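Local coordinates for protein membrane-bound lysozyme inhibitor of C-type lysozyme (PDB 3F6Z) that specifically inhibits C-type lysozymes as a periplasmic, probably lipid-anchored, homodimeric beta-barrel protein of Gram-negative bacteria, here seen bound to hen egg white lysozyme, at residues A14-S20 against V33-G39; V21-N27 against V96-R101; R29-V33 against V45-S49; T53-S57 against A68-W74. One frame throughout, in Å; residues are numbered along the deposited sequence.

Contact 1 of 4, residues A14-S20 against V33-G39; sequences AKLDTRS and VQYLNKG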
# COMPACT_ATOMS: atom_id res chain seq x y z
N ALA B 14 0.48 15.66 19.88
CA ALA B 14 1.25 16.45 18.93
C ALA B 14 0.37 17.52 18.30
O ALA B 14 -0.85 17.37 18.22
CB ALA B 14 1.84 15.55 17.85
N LYS B 15 1.00 18.60 17.86
CA LYS B 15 0.28 19.70 17.24
C LYS B 15 -0.30 19.25 15.90
O LYS B 15 0.36 18.56 15.13
CB LYS B 15 1.24 20.88 17.02
CG LYS B 15 0.62 22.08 16.33
CD LYS B 15 -0.55 22.65 17.13
CE LYS B 15 -0.14 23.01 18.55
NZ LYS B 15 -1.31 23.50 19.34
N LEU B 16 -1.54 19.64 15.64
CA LEU B 16 -2.20 19.30 14.39
C LEU B 16 -2.09 20.43 13.38
O LEU B 16 -2.31 21.59 13.71
CB LEU B 16 -3.69 18.99 14.61
CG LEU B 16 -4.51 18.89 13.32
CD1 LEU B 16 -3.98 17.76 12.47
CD2 LEU B 16 -5.99 18.68 13.64
N ASP B 17 -1.74 20.08 12.15
CA ASP B 17 -1.61 21.06 11.08
C ASP B 17 -2.55 20.68 9.94
O ASP B 17 -2.43 19.60 9.35
CB ASP B 17 -0.17 21.11 10.56
CG ASP B 17 0.00 22.12 9.45
OD1 ASP B 17 -0.33 23.31 9.68
OD2 ASP B 17 0.47 21.73 8.36
N THR B 18 -3.48 21.57 9.63
CA THR B 18 -4.46 21.31 8.58
C THR B 18 -4.35 22.28 7.42
O THR B 18 -4.12 23.47 7.61
CB THR B 18 -5.89 21.37 9.16
OG1 THR B 18 -6.04 20.35 10.16
CG2 THR B 18 -6.92 21.15 8.07
N ARG B 19 -4.52 21.76 6.22
CA ARG B 19 -4.41 22.59 5.03
C ARG B 19 -5.25 22.06 3.87
O ARG B 19 -5.27 20.86 3.60
CB ARG B 19 -2.94 22.65 4.63
CG ARG B 19 -2.65 23.45 3.38
CD ARG B 19 -1.20 23.28 2.99
NE ARG B 19 -0.92 23.79 1.66
CZ ARG B 19 0.12 23.42 0.93
NH1 ARG B 19 0.99 22.55 1.41
NH2 ARG B 19 0.29 23.93 -0.29
N SER B 20 -5.95 22.96 3.19
CA SER B 20 -6.77 22.58 2.04
C SER B 20 -6.06 23.04 0.78
O SER B 20 -5.61 24.18 0.69
CB SER B 20 -8.15 23.24 2.12
OG SER B 20 -8.88 22.74 3.22
N VAL B 33 -8.25 18.97 -1.75
CA VAL B 33 -7.80 17.94 -0.82
C VAL B 33 -7.51 18.54 0.55
O VAL B 33 -7.05 19.68 0.65
CB VAL B 33 -6.51 17.26 -1.35
CG1 VAL B 33 -5.91 16.35 -0.27
CG2 VAL B 33 -6.82 16.46 -2.61
N GLN B 34 -7.77 17.78 1.60
CA GLN B 34 -7.47 18.27 2.93
C GLN B 34 -6.33 17.45 3.50
O GLN B 34 -6.40 16.22 3.56
CB GLN B 34 -8.68 18.19 3.87
CG GLN B 34 -8.40 18.84 5.22
CD GLN B 34 -9.59 18.83 6.15
OE1 GLN B 34 -10.03 17.78 6.61
NE2 GLN B 34 -10.11 20.02 6.44
N TYR B 35 -5.26 18.12 3.90
CA TYR B 35 -4.11 17.44 4.46
C TYR B 35 -4.12 17.61 5.97
O TYR B 35 -4.38 18.70 6.48
CB TYR B 35 -2.82 18.00 3.86
CG TYR B 35 -2.66 17.66 2.40
CD1 TYR B 35 -2.39 16.35 2.00
CD2 TYR B 35 -2.84 18.63 1.41
CE1 TYR B 35 -2.30 16.01 0.65
CE2 TYR B 35 -2.75 18.30 0.06
CZ TYR B 35 -2.48 16.99 -0.31
OH TYR B 35 -2.41 16.65 -1.63
N LEU B 36 -3.85 16.52 6.68
CA LEU B 36 -3.81 16.55 8.14
C LEU B 36 -2.53 15.88 8.61
O LEU B 36 -2.30 14.69 8.35
CB LEU B 36 -5.02 15.83 8.75
CG LEU B 36 -6.40 16.43 8.44
CD1 LEU B 36 -7.00 15.74 7.22
CD2 LEU B 36 -7.32 16.23 9.64
N ASN B 37 -1.69 16.66 9.29
CA ASN B 37 -0.43 16.17 9.81
C ASN B 37 -0.38 16.35 11.32
O ASN B 37 -0.44 17.48 11.83
CB ASN B 37 0.74 16.93 9.17
CG ASN B 37 0.70 16.87 7.66
OD1 ASN B 37 0.76 17.91 6.99
ND2 ASN B 37 0.62 15.67 7.11
N LYS B 38 -0.29 15.24 12.04
CA LYS B 38 -0.24 15.26 13.49
C LYS B 38 0.66 14.14 14.00
O LYS B 38 0.26 12.98 14.03
CB LYS B 38 -1.66 15.10 14.05
CG LYS B 38 -1.75 15.06 15.56
CD LYS B 38 -3.20 14.89 16.00
CE LYS B 38 -3.32 14.65 17.51
NZ LYS B 38 -2.86 15.82 18.32
N GLY B 39 1.87 14.48 14.41
CA GLY B 39 2.79 13.47 14.91
C GLY B 39 3.10 12.40 13.88
O GLY B 39 3.46 12.71 12.75
O HOH W 1 2.55 17.42 14.27
O HOH W 2 2.36 20.39 7.63
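An antiparallel strand pair joins parts of strands 16-25 and 30-38, the first two of the MliC beta barrel, at the end where their hairpin lies open. The short axes run at 168° and approach to 4.6 Å. Two hydrogen-bonded pairs carry the ladder: D17 N to N37 O (2.9 Å) with N37 N to D17 O (3.0 Å), and R19 N to Y35 O (3.1 Å) with Y35 N to R19 O (2.8 Å). Between them, at T18-L36, T18 CA makes a CA-H...O contact to Y35 O (3.4 Å). Beyond the ladder K38 folds its amine back, NZ donating to A14 O at 2.5 Å, and a water links K15 O to G39 N. D17 and N37 share one face with R19 and Y35, and a second water joins D17 OD2 to N37 OD1. K38 forms a salt bridge with D6 of the second subunit, while N37 packs on lysozyme. Strand 41-49 continues the sheet beyond 33-39, and the Y35 hydroxyl is hydrogen-bonded to Y23 and W74.

Contact 2 of 4, residues V21-N27 against V96-R101; sequences VDYKCEN and VACKER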
# COMPACT_ATOMS: atom_id res chain seq x y z
N VAL B 21 -5.97 22.16 -0.21
CA VAL B 21 -5.29 22.51 -1.45
C VAL B 21 -6.15 22.17 -2.66
O VAL B 21 -6.73 21.08 -2.74
CB VAL B 21 -3.93 21.78 -1.56
CG1 VAL B 21 -3.19 22.22 -2.81
CG2 VAL B 21 -3.08 22.07 -0.32
N ASP B 22 -6.25 23.11 -3.59
CA ASP B 22 -7.04 22.90 -4.80
C ASP B 22 -6.13 22.38 -5.90
O ASP B 22 -5.01 22.85 -6.06
CB ASP B 22 -7.70 24.20 -5.26
CG ASP B 22 -8.40 24.92 -4.12
OD1 ASP B 22 -9.18 24.28 -3.38
OD2 ASP B 22 -8.18 26.14 -3.97
N TYR B 23 -6.63 21.42 -6.67
CA TYR B 23 -5.86 20.82 -7.76
C TYR B 23 -6.67 20.80 -9.04
O TYR B 23 -7.89 21.01 -9.05
CB TYR B 23 -5.49 19.36 -7.45
CG TYR B 23 -4.47 19.14 -6.37
CD1 TYR B 23 -3.12 18.93 -6.68
CD2 TYR B 23 -4.85 19.12 -5.03
CE1 TYR B 23 -2.18 18.71 -5.68
CE2 TYR B 23 -3.92 18.91 -4.01
CZ TYR B 23 -2.59 18.71 -4.34
OH TYR B 23 -1.67 18.54 -3.32
N LYS B 24 -5.97 20.50 -10.13
CA LYS B 24 -6.56 20.36 -11.44
C LYS B 24 -5.71 19.28 -12.07
O LYS B 24 -4.48 19.37 -12.08
CB LYS B 24 -6.46 21.65 -12.26
CG LYS B 24 -7.01 21.48 -13.68
CD LYS B 24 -7.28 22.81 -14.33
CE LYS B 24 -7.91 22.62 -15.70
NZ LYS B 24 -8.33 23.93 -16.28
N CYS B 25 -6.36 18.23 -12.56
CA CYS B 25 -5.64 17.12 -13.15
C CYS B 25 -5.72 17.12 -14.67
O CYS B 25 -6.53 17.84 -15.26
CB CYS B 25 -6.17 15.80 -12.59
SG CYS B 25 -6.20 15.78 -10.76
N GLU B 26 -4.88 16.30 -15.28
CA GLU B 26 -4.80 16.17 -16.73
C GLU B 26 -6.06 15.65 -17.42
O GLU B 26 -6.10 15.57 -18.65
CB GLU B 26 -3.63 15.26 -17.09
CG GLU B 26 -3.18 15.39 -18.52
CD GLU B 26 -2.28 14.27 -18.94
OE1 GLU B 26 -1.36 13.92 -18.17
OE2 GLU B 26 -2.48 13.75 -20.06
N ASN B 27 -7.08 15.30 -16.65
CA ASN B 27 -8.33 14.78 -17.23
C ASN B 27 -9.47 15.78 -17.07
O ASN B 27 -10.64 15.45 -17.29
CB ASN B 27 -8.69 13.43 -16.59
CG ASN B 27 -8.97 13.54 -15.10
OD1 ASN B 27 -8.41 14.38 -14.40
ND2 ASN B 27 -9.83 12.65 -14.61
N VAL B 96 -2.88 9.46 -13.00
CA VAL B 96 -3.34 10.78 -13.43
C VAL B 96 -2.46 11.87 -12.82
O VAL B 96 -2.24 11.89 -11.60
CB VAL B 96 -4.80 11.01 -13.00
CG1 VAL B 96 -5.25 12.41 -13.39
CG2 VAL B 96 -5.70 9.95 -13.63
N ALA B 97 -1.97 12.79 -13.65
CA ALA B 97 -1.12 13.88 -13.18
C ALA B 97 -1.91 15.13 -12.81
O ALA B 97 -2.73 15.60 -13.60
CB ALA B 97 -0.08 14.21 -14.24
N CYS B 98 -1.67 15.66 -11.62
CA CYS B 98 -2.37 16.85 -11.13
C CYS B 98 -1.39 17.90 -10.63
O CYS B 98 -0.27 17.60 -10.22
CB CYS B 98 -3.31 16.49 -9.97
SG CYS B 98 -4.38 15.02 -10.21
N LYS B 99 -1.84 19.15 -10.66
CA LYS B 99 -1.04 20.30 -10.22
C LYS B 99 -1.85 21.10 -9.21
O LYS B 99 -3.08 21.13 -9.29
CB LYS B 99 -0.74 21.23 -11.40
CG LYS B 99 -0.15 20.59 -12.64
CD LYS B 99 -0.44 21.46 -13.86
CE LYS B 99 0.11 20.85 -15.15
NZ LYS B 99 -0.22 19.41 -15.29
N GLU B 100 -1.17 21.75 -8.28
CA GLU B 100 -1.86 22.58 -7.31
C GLU B 100 -2.47 23.77 -8.06
O GLU B 100 -1.81 24.35 -8.93
CB GLU B 100 -0.89 23.10 -6.24
CG GLU B 100 -0.74 22.17 -5.05
CD GLU B 100 0.17 22.73 -3.98
OE1 GLU B 100 0.11 23.96 -3.74
OE2 GLU B 100 0.93 21.95 -3.37
N ARG B 101 -3.73 24.08 -7.74
CA ARG B 101 -4.52 25.18 -8.32
C ARG B 101 -5.94 24.72 -8.60
O ARG B 101 -6.85 25.13 -7.86
CB ARG B 101 -3.93 25.72 -9.62
CG ARG B 101 -2.78 26.69 -9.45
CD ARG B 101 -3.14 27.88 -8.61
NE ARG B 101 -2.03 28.83 -8.52
CZ ARG B 101 -0.84 28.55 -7.97
NH1 ARG B 101 -0.59 27.36 -7.46
NH2 ARG B 101 0.10 29.49 -7.94
OXT ARG B 101 -6.13 23.94 -9.56
O HOH W 3 -7.85 27.42 -6.50
O HOH W 4 0.84 19.25 -4.05
O HOH W 5 -3.25 19.51 -15.08
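R101, Y23 and E100 bury the most surface here, 69, 57 and 56 Å² respectively. R101 contributes through its backbone: its N donates a very short bond of 2.4 Å to D22 O, and a water joins its terminal O to D22 OD2; D22 OD1 hydrogen-bonds to T32. Y23 and E100 form a non-hydrogen-bonded pair with CA atoms 4.4 Å apart; their side chains diverge, yet Y23 CE1 still lies 3.8 Å from E100 CG, and a water spans Y23 OH and E100 OE2. The same hydroxyl is hydrogen-bonded to Y35, and the Y23 ring meets W74 edge-to-face. E100 CG also presses on V21 CG1 at 3.3 Å. This is the closure of the barrel, whose first strand, 16-25, pairs antiparallel with its last, 96-100, the segment axes crossing at 141°. K24 N to K99 O (3.1 Å) and K99 N to K24 O (3.0 Å) form the central hydrogen-bonded pair, followed by E26 N to A97 O at 2.8 Å. One step from K24-K99, the C25-C98 disulfide (SG-SG 2.0 Å, chi3 93°) locks the seam covalently, its CA atoms drawn to 3.9 Å. V96 CG1 packs against C25 CB at 3.6 Å.

Contact 3 of 4, residues R29-V33 against V45-S49; sequences RKFTV and VVPVS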
# COMPACT_ATOMS: atom_id res chain seq x y z
N ARG B 29 -10.63 17.09 -14.36
CA ARG B 29 -11.08 17.13 -12.98
C ARG B 29 -10.45 18.25 -12.17
O ARG B 29 -9.29 18.60 -12.36
CB ARG B 29 -10.79 15.80 -12.27
CG ARG B 29 -11.64 14.62 -12.70
CD ARG B 29 -11.58 13.57 -11.61
NE ARG B 29 -12.12 14.10 -10.36
CZ ARG B 29 -11.79 13.66 -9.14
NH1 ARG B 29 -10.91 12.68 -9.00
NH2 ARG B 29 -12.34 14.21 -8.07
N LYS B 30 -11.24 18.79 -11.25
CA LYS B 30 -10.80 19.86 -10.37
C LYS B 30 -11.44 19.59 -9.01
O LYS B 30 -12.67 19.50 -8.90
CB LYS B 30 -11.24 21.22 -10.91
CG LYS B 30 -10.84 21.46 -12.35
CD LYS B 30 -10.92 22.94 -12.72
CE LYS B 30 -10.58 23.14 -14.19
NZ LYS B 30 -10.36 24.57 -14.55
N PHE B 31 -10.61 19.47 -7.98
CA PHE B 31 -11.10 19.19 -6.64
C PHE B 31 -10.19 19.79 -5.60
O PHE B 31 -9.18 20.40 -5.92
CB PHE B 31 -11.20 17.69 -6.42
CG PHE B 31 -9.98 16.93 -6.85
CD1 PHE B 31 -9.84 16.51 -8.16
CD2 PHE B 31 -8.95 16.67 -5.95
CE1 PHE B 31 -8.69 15.83 -8.58
CE2 PHE B 31 -7.80 16.00 -6.36
CZ PHE B 31 -7.67 15.58 -7.68
N THR B 32 -10.56 19.59 -4.34
CA THR B 32 -9.80 20.10 -3.21
C THR B 32 -9.48 18.97 -2.25
O THR B 32 -10.34 18.14 -1.96
CB THR B 32 -10.60 21.18 -2.45
OG1 THR B 32 -10.92 22.25 -3.34
CG2 THR B 32 -9.78 21.72 -1.28
N VAL B 33 -8.25 18.97 -1.75
CA VAL B 33 -7.80 17.94 -0.82
C VAL B 33 -7.51 18.54 0.55
O VAL B 33 -7.05 19.68 0.65
CB VAL B 33 -6.51 17.26 -1.35
CG1 VAL B 33 -5.91 16.35 -0.27
CG2 VAL B 33 -6.82 16.46 -2.61
N VAL B 45 -7.44 13.68 2.65
CA VAL B 45 -8.83 13.36 2.33
C VAL B 45 -9.00 13.76 0.87
O VAL B 45 -8.96 14.94 0.52
CB VAL B 45 -9.81 14.15 3.25
CG1 VAL B 45 -11.24 13.72 2.99
CG2 VAL B 45 -9.45 13.91 4.72
N VAL B 46 -9.19 12.76 0.02
CA VAL B 46 -9.29 13.02 -1.39
C VAL B 46 -10.54 12.54 -2.08
O VAL B 46 -10.97 11.40 -1.90
CB VAL B 46 -8.11 12.37 -2.16
CG1 VAL B 46 -8.19 12.74 -3.62
CG2 VAL B 46 -6.78 12.77 -1.54
N PRO B 47 -11.17 13.42 -2.87
CA PRO B 47 -12.38 12.99 -3.58
C PRO B 47 -11.87 12.36 -4.88
O PRO B 47 -11.55 13.06 -5.86
CB PRO B 47 -13.14 14.30 -3.81
CG PRO B 47 -12.03 15.32 -3.93
CD PRO B 47 -11.08 14.89 -2.82
N VAL B 48 -11.75 11.03 -4.88
CA VAL B 48 -11.26 10.31 -6.04
C VAL B 48 -12.26 10.40 -7.19
O VAL B 48 -11.96 10.01 -8.32
CB VAL B 48 -10.99 8.82 -5.70
CG1 VAL B 48 -9.91 8.73 -4.62
CG2 VAL B 48 -12.26 8.16 -5.22
N SER B 49 -13.45 10.91 -6.88
CA SER B 49 -14.51 11.08 -7.87
C SER B 49 -15.58 12.00 -7.30
O SER B 49 -15.49 12.45 -6.15
CB SER B 49 -15.12 9.73 -8.28
OG SER B 49 -15.83 9.13 -7.22
O HOH W 6 -11.43 17.32 0.54
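The F31 ring has P47 O over one face, while F31 CB packs on P47 CG at 3.5 Å. The two residues face each other across the beta hairpin of strands 30-38 and 41-49 in the MliC barrel, where the partners splay apart: CA separations widen from 5.2 Å at V33-V46 to 7.0 Å at F31-P47 and 8.6 Å at R29-S49. With no amide hydrogen of its own, P47 cannot donate to the neighbouring strand; its CD instead sits 3.4 Å from T32 O, and a water hydrogen-bonded to T32 O makes a weak bond to V45 O. V33 CG2 meets V46 CG2 at 3.8 Å, and V46 packs further on F56 and W74, extending the apolar barrel interior. T32 faces away from this strand and hydrogen-bonds through its hydroxyl to D22. Where the chain turns a corner at V48, the long side chain of R29 bridges the gap: NH2 donates to P47 O at 2.6 Å, joined by a weak bond from NH1 to P47 O at 3.2 Å.

Contact 4 of 4, residues T53-S57 against A68-W74; sequences TLVFS and AAGQYIW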
# COMPACT_ATOMS: atom_id res chain seq x y z
N THR B 53 -15.17 10.11 -1.75
CA THR B 53 -14.07 10.83 -1.13
C THR B 53 -13.46 9.90 -0.09
O THR B 53 -14.15 9.44 0.83
CB THR B 53 -14.56 12.11 -0.45
OG1 THR B 53 -15.06 13.00 -1.44
CG2 THR B 53 -13.44 12.78 0.32
N LEU B 54 -12.17 9.64 -0.23
CA LEU B 54 -11.46 8.72 0.65
C LEU B 54 -10.46 9.34 1.60
O LEU B 54 -9.81 10.32 1.27
CB LEU B 54 -10.73 7.67 -0.19
CG LEU B 54 -11.57 6.86 -1.17
CD1 LEU B 54 -10.66 5.85 -1.87
CD2 LEU B 54 -12.69 6.14 -0.45
N VAL B 55 -10.34 8.76 2.78
CA VAL B 55 -9.38 9.21 3.77
C VAL B 55 -8.12 8.37 3.51
O VAL B 55 -8.09 7.19 3.83
CB VAL B 55 -9.86 8.92 5.22
CG1 VAL B 55 -8.75 9.31 6.22
CG2 VAL B 55 -11.15 9.70 5.53
N PHE B 56 -7.11 8.99 2.92
CA PHE B 56 -5.85 8.30 2.62
C PHE B 56 -4.89 8.42 3.79
O PHE B 56 -4.83 9.45 4.46
CB PHE B 56 -5.16 8.89 1.40
CG PHE B 56 -5.86 8.63 0.10
CD1 PHE B 56 -7.13 9.16 -0.15
CD2 PHE B 56 -5.23 7.89 -0.91
CE1 PHE B 56 -7.75 8.97 -1.38
CE2 PHE B 56 -5.84 7.69 -2.14
CZ PHE B 56 -7.11 8.23 -2.38
N SER B 57 -4.11 7.37 4.03
CA SER B 57 -3.13 7.40 5.11
C SER B 57 -1.72 7.38 4.49
O SER B 57 -1.45 6.64 3.55
CB SER B 57 -3.31 6.20 6.04
OG SER B 57 -2.35 6.23 7.08
N ALA B 68 -2.22 6.15 0.82
CA ALA B 68 -2.98 5.01 0.32
C ALA B 68 -4.40 4.89 0.89
O ALA B 68 -4.66 5.24 2.04
CB ALA B 68 -2.21 3.72 0.60
N ALA B 69 -5.30 4.38 0.06
CA ALA B 69 -6.70 4.16 0.43
C ALA B 69 -7.40 3.41 -0.69
O ALA B 69 -7.20 3.71 -1.87
CB ALA B 69 -7.41 5.50 0.71
N GLY B 70 -8.23 2.44 -0.32
CA GLY B 70 -8.96 1.66 -1.31
C GLY B 70 -8.02 1.10 -2.36
O GLY B 70 -6.98 0.53 -2.01
N GLN B 71 -8.36 1.27 -3.62
CA GLN B 71 -7.49 0.79 -4.70
C GLN B 71 -6.65 1.93 -5.26
O GLN B 71 -6.01 1.79 -6.30
CB GLN B 71 -8.32 0.14 -5.81
CG GLN B 71 -9.83 0.38 -5.74
CD GLN B 71 -10.27 1.56 -6.58
OE1 GLN B 71 -11.47 1.82 -6.73
NE2 GLN B 71 -9.30 2.27 -7.14
N TYR B 72 -6.64 3.05 -4.56
CA TYR B 72 -5.91 4.23 -4.99
C TYR B 72 -4.64 4.55 -4.21
O TYR B 72 -4.47 4.15 -3.05
CB TYR B 72 -6.82 5.46 -4.89
CG TYR B 72 -8.02 5.46 -5.80
CD1 TYR B 72 -7.90 5.79 -7.15
CD2 TYR B 72 -9.29 5.14 -5.31
CE1 TYR B 72 -9.02 5.82 -7.99
CE2 TYR B 72 -10.41 5.16 -6.13
CZ TYR B 72 -10.27 5.50 -7.47
OH TYR B 72 -11.38 5.50 -8.28
N ILE B 73 -3.77 5.30 -4.87
CA ILE B 73 -2.54 5.80 -4.29
C ILE B 73 -2.50 7.27 -4.71
O ILE B 73 -2.65 7.60 -5.89
CB ILE B 73 -1.28 5.08 -4.85
CG1 ILE B 73 -1.23 3.61 -4.40
CG2 ILE B 73 -0.02 5.81 -4.39
CD1 ILE B 73 -1.05 3.42 -2.89
N TRP B 74 -2.34 8.15 -3.74
CA TRP B 74 -2.25 9.58 -3.99
C TRP B 74 -0.83 9.94 -3.56
O TRP B 74 -0.50 9.92 -2.38
CB TRP B 74 -3.28 10.33 -3.15
CG TRP B 74 -3.22 11.84 -3.27
CD1 TRP B 74 -2.83 12.73 -2.31
CD2 TRP B 74 -3.58 12.62 -4.42
NE1 TRP B 74 -2.94 14.01 -2.77
CE2 TRP B 74 -3.40 13.98 -4.07
CE3 TRP B 74 -4.05 12.31 -5.70
CZ2 TRP B 74 -3.67 15.03 -4.96
CZ3 TRP B 74 -4.31 13.36 -6.59
CH2 TRP B 74 -4.12 14.70 -6.21
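F56 dominates this buried contact, giving up 104 Å² of its surface. Its chi1 is m and its chi2 65°, which sets the ring face against A69: CB of A69 stands 3.6 Å from the ring centroid, 14° off the normal, a CH-pi contact. The ring edge is turned to strand 72-77, F56 CE2 lying 3.7 Å from Y72 CB, and the same atom is 3.8 Å from W74 CB. L54, with an m,t rotamer, extends CD1 to within 3.8 Å of Y72 CD2, on a ring set by chi1 m. W74 takes chi1 t, so only its CB end stays near F56; the indole leads away to Y35, which accepts from NE1, and to Y23, which it meets edge-to-face. The S57 chi1 is t, and its OG is hydrogen-bonded to the backbone O of V55 of the second subunit. Behind these side chains S57 N to A68 O (3.0 Å) and A68 N to S57 O (2.9 Å) make one antiparallel pair. From A69 to Y72 a type II' turn, with G70 at phi 52° and psi -132°, forms the two-residue hairpin that joins strands 65-69 and 72-77 of this antiparallel barrel.

Overall arrangement
From the N terminus, strand 16-25 enters contact 1 with its first half and contact 2 with its second. Contact 1 closes the short hairpin to strand 30-38; contact 2 closes the long loop to 96-100, turning eight strands in sequential order into a barrel. These two cross along the chain, as do contacts 1 and 3, which share V33. Contact 3 ties strand 30-38 to 41-49 and contact 4 ties 52-59 to 65-69 and 72-77; both nest inside the loop of contact 2 and follow in series, joined by V46 O and L54 N at 2.7 Å. W74 CZ3 of contact 4 packs on C98 SG of contact 2 at 4.0 Å.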